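Zinc-finger (PDB 3RMQ) is of unknown function but binds a zinc ion in a small domain of the zf-HC3 zinc-finger family. Local coordinates at residues 24-29 with 40-45. The protein carries 1 engineered substitution. Sequence-based numbering, arbitrary orientation.
Sequences HRVQAG and VTPQTE
Val26 meets Pro42 through a single methyl: CG1, anti to the backbone N (chi1 167°), comes to 3.9 Å from CG of the proline ring, the two side chains lying aslant. Gln10 of strand 7-12 touches both residues, and Phe32 adds to the packing on Pro42, which is buried. At Gln27 the backbone takes over, its O resting 4.0 Å from Pro42 CD while its CB points away from segment 40-45. Ala28 brings its CA to within 3.8 Å of Pro42 O, the carbonyl that also receives the one hydrogen bond of the contact: Gly29 N to Pro42 O, 3.0 Å, almost straight at 175° and nearly in line with the C=O. Gly29 then lies against Thr41, whose CG2 is modelled 3.2 Å from Gly29 C and 3.4 Å from Gly29 CA, closer than ordinary packing, so the exact spacing is doubtful. The contact thus joins the loop before strand 32-33 to the loop after strand 39-40 at the surface; the Pro42 side chain is about 9 Å from that of the zinc ligand His17, outside the metal site. The one directional link is a backbone bond, which probably helps fix the loops against each other; the rest is van der Waals contact, one apolar side-chain pair and touches involving backbone atoms, without any charged pair.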
loop_
_atom_site.group_PDB
_atom_site.type_symbol
_atom_site.label_atom_id
_atom_site.label_comp_id
_atom_site.label_asym_id
_atom_site.label_seq_id
_atom_site.Cartn_x
_atom_site.Cartn_y
_atom_site.Cartn_z
ATOM N N HIS A 24 -9.759 10.477 4.720
ATOM C CA HIS A 24 -10.807 9.975 3.850
ATOM C C HIS A 24 -11.849 9.145 4.566
ATOM O O HIS A 24 -11.542 8.463 5.546
ATOM C CB HIS A 24 -10.216 9.123 2.727
ATOM C CG HIS A 24 -9.188 9.840 1.926
ATOM N ND1 HIS A 24 -9.519 10.718 0.916
ATOM C CD2 HIS A 24 -7.835 9.847 2.010
ATOM C CE1 HIS A 24 -8.406 11.215 0.395
ATOM N NE2 HIS A 24 -7.374 10.705 1.044
ATOM N N ARG A 25 -13.065 9.201 4.023
ATOM C CA ARG A 25 -14.149 8.273 4.349
ATOM C C ARG A 25 -14.417 7.491 3.097
ATOM O O ARG A 25 -14.670 8.096 2.063
ATOM C CB ARG A 25 -15.410 9.071 4.640
ATOM C CG ARG A 25 -16.014 8.812 5.976
ATOM C CD ARG A 25 -16.978 9.926 6.363
ATOM N NE ARG A 25 -16.838 10.231 7.780
ATOM C CZ ARG A 25 -17.567 11.126 8.439
ATOM N NH1 ARG A 25 -17.353 11.316 9.732
ATOM N NH2 ARG A 25 -18.507 11.826 7.811
ATOM N N VAL A 26 -14.427 6.167 3.162
ATOM C CA VAL A 26 -14.681 5.362 1.971
ATOM C C VAL A 26 -16.161 5.220 1.623
ATOM O O VAL A 26 -16.977 5.069 2.524
ATOM C CB VAL A 26 -14.147 3.914 2.191
ATOM C CG1 VAL A 26 -14.675 2.993 1.112
ATOM C CG2 VAL A 26 -12.683 3.934 2.214
ATOM N N GLN A 27 -16.497 5.196 0.325
ATOM C CA GLN A 27 -17.890 5.053 -0.113
ATOM C C GLN A 27 -17.879 4.597 -1.557
ATOM O O GLN A 27 -17.022 5.025 -2.345
ATOM C CB GLN A 27 -18.629 6.379 0.009
ATOM C CG GLN A 27 -19.950 6.435 -0.755
ATOM C CD GLN A 27 -20.385 7.872 -1.021
ATOM O OE1 GLN A 27 -20.530 8.664 -0.088
ATOM N NE2 GLN A 27 -20.543 8.227 -2.302
ATOM N N ALA A 28 -18.810 3.720 -1.921
ATOM C CA ALA A 28 -18.795 3.167 -3.270
ATOM C C ALA A 28 -18.865 4.325 -4.261
ATOM O O ALA A 28 -19.614 5.266 -4.041
ATOM C CB ALA A 28 -19.972 2.225 -3.470
ATOM N N GLY A 29 -18.087 4.271 -5.340
ATOM C CA GLY A 29 -18.156 5.304 -6.365
ATOM C C GLY A 29 -17.459 6.616 -6.027
ATOM O O GLY A 29 -17.452 7.526 -6.847
ATOM N N VAL A 40 -8.040 6.107 -6.082
ATOM C CA VAL A 40 -8.769 4.922 -6.552
ATOM C C VAL A 40 -10.228 5.013 -6.079
ATOM O O VAL A 40 -10.514 5.738 -5.127
ATOM C CB VAL A 40 -8.137 3.618 -5.988
ATOM C CG1 VAL A 40 -6.718 3.352 -6.650
ATOM C CG2 VAL A 40 -8.036 3.719 -4.480
ATOM N N THR A 41 -11.127 4.251 -6.703
ATOM C CA THR A 41 -12.560 4.322 -6.368
ATOM C C THR A 41 -13.086 2.909 -6.191
ATOM O O THR A 41 -13.014 2.123 -7.128
ATOM C CB THR A 41 -13.377 5.010 -7.498
ATOM O OG1 THR A 41 -12.880 6.331 -7.712
ATOM C CG2 THR A 41 -14.847 5.078 -7.148
ATOM N N PRO A 42 -13.611 2.580 -4.991
ATOM C CA PRO A 42 -14.179 1.247 -4.757
ATOM C C PRO A 42 -15.391 1.016 -5.647
ATOM O O PRO A 42 -16.211 1.957 -5.830
ATOM C CB PRO A 42 -14.603 1.285 -3.280
ATOM C CG PRO A 42 -13.873 2.410 -2.681
ATOM C CD PRO A 42 -13.641 3.417 -3.772
ATOM N N GLN A 43 -15.478 -0.182 -6.240
ATOM C CA GLN A 43 -16.577 -0.547 -7.160
ATOM C C GLN A 43 -17.204 -1.866 -6.740
ATOM O O GLN A 43 -16.498 -2.834 -6.462
ATOM C CB GLN A 43 -16.076 -0.715 -8.601
ATOM C CG GLN A 43 -15.740 0.563 -9.350
ATOM C CD GLN A 43 -15.368 0.281 -10.799
ATOM O OE1 GLN A 43 -15.598 -0.818 -11.314
ATOM N NE2 GLN A 43 -14.794 1.262 -11.456
ATOM N N THR A 44 -18.530 -1.930 -6.761
ATOM C CA THR A 44 -19.184 -3.145 -6.330
ATOM C C THR A 44 -18.864 -4.313 -7.255
ATOM O O THR A 44 -18.733 -5.437 -6.797
ATOM C CB THR A 44 -20.689 -2.923 -6.249
ATOM O OG1 THR A 44 -20.924 -1.870 -5.313
ATOM C CG2 THR A 44 -21.370 -4.192 -5.772
ATOM N N GLU A 45 -18.733 -4.051 -8.557
ATOM C CA GLU A 45 -18.456 -5.122 -9.523
ATOM C C GLU A 45 -17.118 -5.798 -9.276
ATOM O O GLU A 45 -16.910 -6.922 -9.693
ATOM C CB GLU A 45 -18.425 -4.542 -10.958
ATOM C CG GLU A 45 -19.783 -3.998 -11.410
ATOM C CD GLU A 45 -20.019 -2.483 -11.097
ATOM O OE1 GLU A 45 -19.372 -1.896 -10.169
ATOM O OE2 GLU A 45 -20.912 -1.895 -11.778
#